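Local coordinates for surface glycan binding protein B (Bacteroides ovatus, PDB 6E57) that probably captures mixed-linkage beta-glucan at the bacterial cell surface, binding the glycan through its C-terminal domain as part of a gut symbiont's beta-glucan utilization system, at residues H318-D323 with Y412-V417; G347-V352 with E386-L391. All blocks are in the same frame, centred on the assembly; numbering follows the deposited sequence.

Overall arrangement
Both contacts lie in the C-terminal glycan-binding domain, their centres about 17 Å apart, and they share a run of antiparallel strands: strand 412-419 of contact 1 is the neighbour of strand 349-356 of contact 2. The join is apolar, with Val-417 CG1 3.8 Å from Leu-350 CD1 and Val-414 CG1 4.2 Å from Val-352 CG1. In contact 1 the chain passes from strand 317-321 into a loop at the glycan pocket, where Trp-322 and Asp-323 belong to a site completed by Asp-326, Lys-331, Tyr-371 and Trp-372. Contact 2 adds strand 385-390 on the side of strand 349-356 away from 412-419 and contains none of these pocket residues.

Contact 1. Residues H318-D323 with Y412-V417; sequences HYVSWD and YYVDLV. With BGC (beta-D-glucopyranose), chain E; PO4 (phosphate ion), chain K.
Strands 318-321 and 412-417 run antiparallel at 142°, with His-318 and Val-414 forming a hydrogen-bonded pair and Tyr-319 and Tyr-413 the non-hydrogen-bonded pair beside it. This antiparallel pairing in the C-terminal domain leads from the sheet into the glycan pocket. His-318 N donates to Val-414 O, and Val-414 N returns a 2.9 Å bond to His-318 O. On one face Tyr-319 and Tyr-413 make an edge-to-face pair, ring centroids 5.2 Å apart and planes at 59°; CD1 of Tyr-319 comes over the face of Tyr-413 toward its rim, while CB sits 3.5 Å from Tyr-413 CE2. The Tyr-413 ring is also stacked with His-317, and its hydroxyl bonds to Glu-357. With CG anti to the backbone N (chi1 -174°), the Tyr-319 ring extends along its own strand, and its OH donates to O3 of a phosphate ion, probably from the crystallisation liquor, at 2.7 Å. On the opposite face, with His-318 and Val-414, Val-320 CB lies over the Tyr-412 ring in a CH-pi contact, 4.0 Å from the centroid, and both of the valine's methyls come over the same face, near the phenol end. That ring is anchored by its hydroxyl, which bonds to Val-408 O, whereas His-318 NE2 is held by Thr-332 O. Beyond the paired residues the chain turns at Ser-321, whose OG accepts from Asp-323 N in an ST turn and also bonds to His-410. Here Trp-322 presents one indole face to a glucose unit, a carbohydrate-aromatic platform, its NE1 tied to Tyr-362. BGC C2 stands 3.8 Å above the centre of the indole, and BGC O6 donates to the backbone Trp-322 O at 3.2 Å.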
ATOM      1  N   HIS A 318     -31.119  -8.914 -18.062  1.00 32.51           N
ATOM      2  CA  HIS A 318     -32.373  -8.276 -17.674  1.00 31.47           C
ATOM      3  C   HIS A 318     -32.220  -6.749 -17.611  1.00 31.53           C
ATOM      4  O   HIS A 318     -31.524  -6.230 -16.742  1.00 30.44           O
ATOM      5  CB  HIS A 318     -32.835  -8.836 -16.327  1.00 31.42           C
ATOM      6  CG  HIS A 318     -34.165  -8.316 -15.906  1.00 32.24           C
ATOM      7  ND1 HIS A 318     -35.342  -8.949 -16.249  1.00 33.09           N
ATOM      8  CD2 HIS A 318     -34.507  -7.221 -15.196  1.00 32.20           C
ATOM      9  CE1 HIS A 318     -36.356  -8.270 -15.758  1.00 33.73           C
ATOM     10  NE2 HIS A 318     -35.870  -7.205 -15.108  1.00 33.71           N
ATOM     11  N   TYR A 319     -32.908  -6.044 -18.519  1.00 32.01           N
ATOM     12  CA  TYR A 319     -32.849  -4.588 -18.608  1.00 31.40           C
ATOM     13  C   TYR A 319     -33.581  -3.972 -17.412  1.00 30.73           C
ATOM     14  O   TYR A 319     -34.575  -4.529 -16.938  1.00 31.00           O
ATOM     15  CB  TYR A 319     -33.460  -4.078 -19.918  1.00 31.50           C
ATOM     16  CG  TYR A 319     -33.306  -2.590 -20.119  1.00 32.52           C
ATOM     17  CD1 TYR A 319     -32.051  -2.023 -20.277  1.00 34.40           C
ATOM     18  CD2 TYR A 319     -34.401  -1.740 -20.118  1.00 32.30           C
ATOM     19  CE1 TYR A 319     -31.887  -0.657 -20.446  1.00 35.08           C
ATOM     20  CE2 TYR A 319     -34.255  -0.371 -20.284  1.00 33.59           C
ATOM     21  CZ  TYR A 319     -32.993   0.174 -20.447  1.00 34.40           C
ATOM     22  OH  TYR A 319     -32.824   1.520 -20.607  1.00 34.99           O
ATOM     23  N   VAL A 320     -33.081  -2.815 -16.958  1.00 30.31           N
ATOM     24  CA  VAL A 320     -33.644  -2.067 -15.835  1.00 30.29           C
ATOM     25  C   VAL A 320     -33.858  -0.612 -16.267  1.00 30.59           C
ATOM     26  O   VAL A 320     -32.921   0.044 -16.711  1.00 31.62           O
ATOM     27  CB  VAL A 320     -32.722  -2.137 -14.603  1.00 30.37           C
ATOM     28  CG1 VAL A 320     -33.275  -1.323 -13.442  1.00 30.75           C
ATOM     29  CG2 VAL A 320     -32.454  -3.571 -14.176  1.00 30.37           C
ATOM     30  N   SER A 321     -35.091  -0.117 -16.116  1.00 29.69           N
ATOM     31  CA  SER A 321     -35.402   1.288 -16.358  1.00 31.82           C
ATOM     32  C   SER A 321     -36.633   1.711 -15.555  1.00 32.14           C
ATOM     33  O   SER A 321     -37.719   1.191 -15.747  1.00 31.56           O
ATOM     34  CB  SER A 321     -35.601   1.572 -17.813  1.00 32.89           C
ATOM     35  OG  SER A 321     -36.108   2.887 -17.995  1.00 33.98           O
ATOM     36  N   TRP A 322     -36.436   2.705 -14.689  1.00 33.14           N
ATOM     37  CA  TRP A 322     -37.496   3.249 -13.857  1.00 35.37           C
ATOM     38  C   TRP A 322     -38.406   4.192 -14.663  1.00 37.22           C
ATOM     39  O   TRP A 322     -39.326   4.778 -14.104  1.00 37.00           O
ATOM     40  CB  TRP A 322     -36.905   3.932 -12.615  1.00 35.71           C
ATOM     41  CG  TRP A 322     -35.749   4.851 -12.868  1.00 36.30           C
ATOM     42  CD1 TRP A 322     -35.494   5.574 -13.996  1.00 36.77           C
ATOM     43  CD2 TRP A 322     -34.705   5.184 -11.938  1.00 36.68           C
ATOM     44  NE1 TRP A 322     -34.352   6.312 -13.841  1.00 37.17           N
ATOM     45  CE2 TRP A 322     -33.845   6.094 -12.588  1.00 36.82           C
ATOM     46  CE3 TRP A 322     -34.402   4.797 -10.627  1.00 37.35           C
ATOM     47  CZ2 TRP A 322     -32.712   6.619 -11.970  1.00 37.31           C
ATOM     48  CZ3 TRP A 322     -33.281   5.316 -10.018  1.00 37.24           C
ATOM     49  CH2 TRP A 322     -32.449   6.215 -10.682  1.00 37.37           C
ATOM     50  N   ASP A 323     -38.143   4.338 -15.966  1.00 40.89           N
ATOM     51  CA  ASP A 323     -39.038   5.033 -16.903  1.00 44.91           C
ATOM     52  C   ASP A 323     -40.253   4.154 -17.221  1.00 46.45           C
ATOM     53  O   ASP A 323     -41.367   4.660 -17.352  1.00 48.88           O
ATOM     54  CB  ASP A 323     -38.326   5.396 -18.209  1.00 47.48           C
ATOM     55  CG  ASP A 323     -37.261   6.468 -18.061  1.00 51.01           C
ATOM     56  OD1 ASP A 323     -37.349   7.257 -17.095  1.00 53.65           O
ATOM     57  OD2 ASP A 323     -36.354   6.511 -18.920  1.00 56.03           O
ATOM     58  N   TYR A 412     -29.162  -0.007 -17.946  1.00 31.08           N
ATOM     59  CA  TYR A 412     -28.224  -1.103 -17.726  1.00 31.42           C
ATOM     60  C   TYR A 412     -28.978  -2.433 -17.653  1.00 31.33           C
ATOM     61  O   TYR A 412     -30.206  -2.463 -17.558  1.00 32.20           O
ATOM     62  CB  TYR A 412     -27.399  -0.873 -16.459  1.00 30.87           C
ATOM     63  CG  TYR A 412     -28.133  -1.117 -15.163  1.00 32.14           C
ATOM     64  CD1 TYR A 412     -28.887  -0.115 -14.574  1.00 33.17           C
ATOM     65  CD2 TYR A 412     -28.070  -2.344 -14.520  1.00 31.98           C
ATOM     66  CE1 TYR A 412     -29.564  -0.326 -13.384  1.00 33.37           C
ATOM     67  CE2 TYR A 412     -28.739  -2.571 -13.328  1.00 32.42           C
ATOM     68  CZ  TYR A 412     -29.487  -1.556 -12.756  1.00 33.59           C
ATOM     69  OH  TYR A 412     -30.151  -1.756 -11.580  1.00 33.93           O
ATOM     70  N   TYR A 413     -28.207  -3.522 -17.708  1.00 30.51           N
ATOM     71  CA  TYR A 413     -28.710  -4.874 -17.599  1.00 30.36           C
ATOM     72  C   TYR A 413     -28.050  -5.548 -16.399  1.00 30.09           C
ATOM     73  O   TYR A 413     -26.880  -5.301 -16.139  1.00 32.10           O
ATOM     74  CB  TYR A 413     -28.376  -5.692 -18.847  1.00 31.70           C
ATOM     75  CG  TYR A 413     -28.994  -5.212 -20.134  1.00 32.23           C
ATOM     76  CD1 TYR A 413     -28.353  -4.273 -20.929  1.00 33.48           C
ATOM     77  CD2 TYR A 413     -30.198  -5.731 -20.585  1.00 33.07           C
ATOM     78  CE1 TYR A 413     -28.905  -3.840 -22.125  1.00 33.81           C
ATOM     79  CE2 TYR A 413     -30.759  -5.312 -21.781  1.00 33.15           C
ATOM     80  CZ  TYR A 413     -30.112  -4.363 -22.553  1.00 34.06           C
ATOM     81  OH  TYR A 413     -30.666  -3.946 -23.729  1.00 36.69           O
ATOM     82  N   VAL A 414     -28.808  -6.396 -15.696  1.00 28.00           N
ATOM     83  CA  VAL A 414     -28.259  -7.300 -14.695  1.00 29.46           C
ATOM     84  C   VAL A 414     -27.976  -8.638 -15.389  1.00 30.32           C
ATOM     85  O   VAL A 414     -28.884  -9.236 -15.966  1.00 31.00           O
ATOM     86  CB  VAL A 414     -29.218  -7.468 -13.504  1.00 28.19           C
ATOM     87  CG1 VAL A 414     -28.780  -8.591 -12.578  1.00 29.03           C
ATOM     88  CG2 VAL A 414     -29.389  -6.166 -12.736  1.00 27.35           C
ATOM     89  N   ASP A 415     -26.714  -9.083 -15.332  1.00 32.00           N
ATOM     90  CA  ASP A 415     -26.244 -10.263 -16.069  1.00 33.88           C
ATOM     91  C   ASP A 415     -25.951 -11.435 -15.118  1.00 33.74           C
ATOM     92  O   ASP A 415     -26.068 -12.592 -15.524  1.00 35.09           O
ATOM     93  CB  ASP A 415     -25.002  -9.934 -16.902  1.00 35.97           C
ATOM     94  CG  ASP A 415     -25.237  -8.910 -18.002  1.00 37.22           C
ATOM     95  OD1 ASP A 415     -26.305  -8.979 -18.647  1.00 38.47           O
ATOM     96  OD2 ASP A 415     -24.341  -8.054 -18.210  1.00 37.25           O
ATOM     97  N   LEU A 416     -25.537 -11.140 -13.879  1.00 32.82           N
ATOM     98  CA  LEU A 416     -25.229 -12.171 -12.881  1.00 33.19           C
ATOM     99  C   LEU A 416     -25.407 -11.602 -11.466  1.00 32.43           C
ATOM    100  O   LEU A 416     -25.155 -10.425 -11.218  1.00 32.59           O
ATOM    101  CB  LEU A 416     -23.791 -12.655 -13.100  1.00 32.86           C
ATOM    102  CG  LEU A 416     -23.430 -13.992 -12.452  1.00 33.74           C
ATOM    103  CD1 LEU A 416     -24.074 -15.149 -13.200  1.00 34.06           C
ATOM    104  CD2 LEU A 416     -21.922 -14.177 -12.392  1.00 32.95           C
ATOM    105  N   VAL A 417     -25.862 -12.456 -10.545  1.00 32.12           N
ATOM    106  CA  VAL A 417     -25.862 -12.157  -9.117  1.00 31.20           C
ATOM    107  C   VAL A 417     -25.293 -13.374  -8.384  1.00 31.88           C
ATOM    108  O   VAL A 417     -25.800 -14.487  -8.548  1.00 32.02           O
ATOM    109  CB  VAL A 417     -27.265 -11.799  -8.591  1.00 29.99           C
ATOM    110  CG1 VAL A 417     -27.230 -11.449  -7.111  1.00 29.09           C
ATOM    111  CG2 VAL A 417     -27.904 -10.675  -9.390  1.00 30.09           C
TER
HETATM  112  C2  BGC E   5     -36.114   8.270 -10.042  1.00 45.25           C
HETATM  113  C3  BGC E   5     -35.916   9.446 -10.986  1.00 44.67           C
HETATM  114  C4  BGC E   5     -36.463   9.122 -12.366  1.00 47.39           C
HETATM  115  C5  BGC E   5     -37.922   8.692 -12.229  1.00 46.14           C
HETATM  116  C6  BGC E   5     -38.562   8.392 -13.576  1.00 46.71           C
HETATM  117  C1  BGC E   5     -37.566   7.793 -10.057  1.00 42.75           C
HETATM  118  O2  BGC E   5     -35.738   8.665  -8.717  1.00 45.57           O
HETATM  119  O3  BGC E   5     -34.528   9.739 -11.091  1.00 49.27           O
HETATM  120  O4  BGC E   5     -36.318  10.268 -13.215  1.00 52.86           O
HETATM  121  O5  BGC E   5     -37.999   7.529 -11.391  1.00 43.90           O
HETATM  122  O6  BGC E   5     -39.869   7.847 -13.359  1.00 48.41           O
HETATM  123  P   PO4 K 509     -36.493   3.192 -21.623  1.00 71.44           P
HETATM  124  O1  PO4 K 509     -36.504   4.704 -21.653  1.00 76.88           O
HETATM  125  O2  PO4 K 509     -37.592   2.699 -20.711  1.00 69.69           O
HETATM  126  O3  PO4 K 509     -35.163   2.696 -21.108  1.00 59.64           O
HETATM  127  O4  PO4 K 509     -36.720   2.672 -23.025  1.00 78.22           O

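Contact 2. Residues G347-V352 with E386-L391; sequences GSTLKV and EYTLIL
Six backbone hydrogen bonds tie 347-352 to 386-391. Val-352 and Tyr-387 exchange two, each 2.8 Å between N of one and O of the other; Leu-350 and Leu-389 form the next reciprocal pair. Toward the end of the pairing, Leu-391 N donates to Ser-348 O, and Leu-391 O accepts from Gly-347 N at 2.9 Å. Gly-347 has a positive phi (102°) at which a side chain would jam against the preceding carbonyl. This is an antiparallel strand pair in the beta-rich glycan-binding domain, and on its other side strand 349-356 is hydrogen-bonded through its backbone to strand 412-419 and the residue after it, Lys-351 with Thr-418 and Thr-349 with Lys-420. One face carries Leu-350, Val-352, Tyr-387 and Leu-389, all packed on Leu-367; Leu-391 CD1 reaches in to 3.8 Å from Leu-350 CB. On the other face Lys-351 lies alongside Thr-388, CG 4.0 Å from its CG2. Bent at chi3 (-69°), the lysine brings NZ to 3.6 Å from Glu-386 OE1, a long salt bridge, while its stronger charged partner is Glu-310. A methionine in place of Lys-351 would probably leave the Glu-310 and Glu-386 carboxylates without their shared positive mate. Ser-348 OG is satisfied by Thr-345 O.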
ATOM      1  N   GLY A 347     -22.559 -10.874   6.742  1.00 35.56           N
ATOM      2  CA  GLY A 347     -21.138 -10.770   6.431  1.00 37.24           C
ATOM      3  C   GLY A 347     -20.821 -11.253   5.026  1.00 37.71           C
ATOM      4  O   GLY A 347     -19.724 -11.006   4.523  1.00 42.39           O
ATOM      5  N   SER A 348     -21.781 -11.939   4.395  1.00 35.80           N
ATOM      6  CA  SER A 348     -21.629 -12.455   3.044  1.00 35.64           C
ATOM      7  C   SER A 348     -21.555 -11.289   2.054  1.00 34.84           C
ATOM      8  O   SER A 348     -22.140 -10.227   2.291  1.00 33.37           O
ATOM      9  CB  SER A 348     -22.753 -13.387   2.700  1.00 35.66           C
ATOM     10  OG  SER A 348     -22.883 -14.394   3.689  1.00 37.56           O
ATOM     11  N   THR A 349     -20.834 -11.513   0.950  1.00 35.73           N
ATOM     12  CA  THR A 349     -20.631 -10.516  -0.092  1.00 36.03           C
ATOM     13  C   THR A 349     -21.533 -10.831  -1.287  1.00 35.45           C
ATOM     14  O   THR A 349     -21.352 -11.855  -1.946  1.00 35.66           O
ATOM     15  CB  THR A 349     -19.167 -10.472  -0.545  1.00 36.88           C
ATOM     16  OG1 THR A 349     -18.351 -10.336   0.617  1.00 39.65           O
ATOM     17  CG2 THR A 349     -18.881  -9.334  -1.500  1.00 36.91           C
ATOM     18  N   LEU A 350     -22.501  -9.942  -1.546  1.00 34.75           N
ATOM     19  CA  LEU A 350     -23.318  -9.997  -2.748  1.00 33.17           C
ATOM     20  C   LEU A 350     -22.559  -9.278  -3.868  1.00 33.66           C
ATOM     21  O   LEU A 350     -21.906  -8.266  -3.613  1.00 34.03           O
ATOM     22  CB  LEU A 350     -24.673  -9.333  -2.479  1.00 31.91           C
ATOM     23  CG  LEU A 350     -25.734  -9.541  -3.558  1.00 31.25           C
ATOM     24  CD1 LEU A 350     -26.320 -10.940  -3.487  1.00 31.50           C
ATOM     25  CD2 LEU A 350     -26.842  -8.510  -3.433  1.00 31.26           C
ATOM     26  N   LYS A 351     -22.643  -9.829  -5.085  1.00 35.30           N
ATOM     27  CA  LYS A 351     -22.026  -9.260  -6.282  1.00 35.84           C
ATOM     28  C   LYS A 351     -23.078  -9.198  -7.392  1.00 33.87           C
ATOM     29  O   LYS A 351     -23.742 -10.186  -7.656  1.00 35.42           O
ATOM     30  CB  LYS A 351     -20.832 -10.108  -6.731  1.00 39.14           C
ATOM     31  CG  LYS A 351     -20.162  -9.667  -8.029  1.00 42.86           C
ATOM     32  CD  LYS A 351     -19.128 -10.646  -8.555  1.00 48.74           C
ATOM     33  CE  LYS A 351     -17.889 -10.729  -7.686  1.00 54.29           C
ATOM     34  NZ  LYS A 351     -16.916 -11.723  -8.202  1.00 59.56           N
ATOM     35  N   VAL A 352     -23.213  -8.031  -8.026  1.00 31.69           N
ATOM     36  CA  VAL A 352     -24.083  -7.848  -9.181  1.00 31.23           C
ATOM     37  C   VAL A 352     -23.211  -7.472 -10.383  1.00 31.58           C
ATOM     38  O   VAL A 352     -22.597  -6.401 -10.380  1.00 31.29           O
ATOM     39  CB  VAL A 352     -25.151  -6.769  -8.924  1.00 30.50           C
ATOM     40  CG1 VAL A 352     -26.076  -6.603 -10.122  1.00 30.42           C
ATOM     41  CG2 VAL A 352     -25.952  -7.054  -7.664  1.00 30.63           C
ATOM     42  N   GLU A 386     -18.724  -4.787 -11.997  1.00 39.51           N
ATOM     43  CA  GLU A 386     -19.215  -5.638 -10.934  1.00 41.46           C
ATOM     44  C   GLU A 386     -19.407  -4.767  -9.689  1.00 39.23           C
ATOM     45  O   GLU A 386     -18.480  -4.087  -9.274  1.00 38.72           O
ATOM     46  CB  GLU A 386     -18.221  -6.767 -10.646  1.00 46.42           C
ATOM     47  CG  GLU A 386     -17.691  -7.455 -11.893  1.00 51.30           C
ATOM     48  CD  GLU A 386     -16.815  -8.674 -11.643  1.00 56.97           C
ATOM     49  OE1 GLU A 386     -16.497  -8.950 -10.462  1.00 62.94           O
ATOM     50  OE2 GLU A 386     -16.451  -9.350 -12.632  1.00 64.44           O
ATOM     51  N   TYR A 387     -20.616  -4.793  -9.120  1.00 37.60           N
ATOM     52  CA  TYR A 387     -20.925  -4.113  -7.862  1.00 36.45           C
ATOM     53  C   TYR A 387     -20.915  -5.142  -6.725  1.00 36.71           C
ATOM     54  O   TYR A 387     -21.702  -6.086  -6.749  1.00 38.16           O
ATOM     55  CB  TYR A 387     -22.287  -3.419  -7.961  1.00 35.43           C
ATOM     56  CG  TYR A 387     -22.549  -2.395  -6.888  1.00 35.91           C
ATOM     57  CD1 TYR A 387     -22.987  -2.765  -5.629  1.00 35.82           C
ATOM     58  CD2 TYR A 387     -22.355  -1.046  -7.136  1.00 37.52           C
ATOM     59  CE1 TYR A 387     -23.219  -1.823  -4.639  1.00 38.78           C
ATOM     60  CE2 TYR A 387     -22.586  -0.092  -6.160  1.00 39.68           C
ATOM     61  CZ  TYR A 387     -23.018  -0.480  -4.905  1.00 39.75           C
ATOM     62  OH  TYR A 387     -23.249   0.469  -3.950  1.00 44.42           O
ATOM     63  N   THR A 388     -20.023  -4.965  -5.743  1.00 35.17           N
ATOM     64  CA  THR A 388     -20.001  -5.828  -4.555  1.00 35.39           C
ATOM     65  C   THR A 388     -20.506  -5.039  -3.339  1.00 33.27           C
ATOM     66  O   THR A 388     -20.283  -3.844  -3.226  1.00 32.29           O
ATOM     67  CB  THR A 388     -18.614  -6.436  -4.308  1.00 36.78           C
ATOM     68  OG1 THR A 388     -17.672  -5.379  -4.151  1.00 38.46           O
ATOM     69  CG2 THR A 388     -18.160  -7.350  -5.425  1.00 38.12           C
ATOM     70  N   LEU A 389     -21.200  -5.745  -2.442  1.00 32.85           N
ATOM     71  CA  LEU A 389     -21.780  -5.181  -1.237  1.00 32.93           C
ATOM     72  C   LEU A 389     -21.850  -6.275  -0.172  1.00 33.32           C
ATOM     73  O   LEU A 389     -22.356  -7.370  -0.434  1.00 34.26           O
ATOM     74  CB  LEU A 389     -23.178  -4.649  -1.561  1.00 33.94           C
ATOM     75  CG  LEU A 389     -23.966  -4.092  -0.374  1.00 35.55           C
ATOM     76  CD1 LEU A 389     -23.457  -2.712   0.019  1.00 35.70           C
ATOM     77  CD2 LEU A 389     -25.455  -4.044  -0.686  1.00 35.28           C
ATOM     78  N   ILE A 390     -21.345  -5.963   1.024  1.00 32.66           N
ATOM     79  CA  ILE A 390     -21.431  -6.853   2.169  1.00 32.97           C
ATOM     80  C   ILE A 390     -22.806  -6.662   2.815  1.00 33.06           C
ATOM     81  O   ILE A 390     -23.153  -5.551   3.215  1.00 32.47           O
ATOM     82  CB  ILE A 390     -20.273  -6.601   3.157  1.00 32.57           C
ATOM     83  CG1 ILE A 390     -18.923  -6.910   2.504  1.00 32.63           C
ATOM     84  CG2 ILE A 390     -20.469  -7.389   4.445  1.00 32.39           C
ATOM     85  CD1 ILE A 390     -17.732  -6.610   3.377  1.00 33.79           C
ATOM     86  N   LEU A 391     -23.571  -7.757   2.895  1.00 33.00           N
ATOM     87  CA  LEU A 391     -24.896  -7.774   3.497  1.00 33.60           C
ATOM     88  C   LEU A 391     -24.767  -8.010   5.008  1.00 32.58           C
ATOM     89  O   LEU A 391     -24.473  -9.123   5.447  1.00 33.63           O
ATOM     90  CB  LEU A 391     -25.732  -8.873   2.833  1.00 34.27           C
ATOM     91  CG  LEU A 391     -25.936  -8.725   1.326  1.00 34.37           C
ATOM     92  CD1 LEU A 391     -26.665  -9.928   0.754  1.00 35.76           C
ATOM     93  CD2 LEU A 391     -26.688  -7.445   1.003  1.00 34.92           C
TER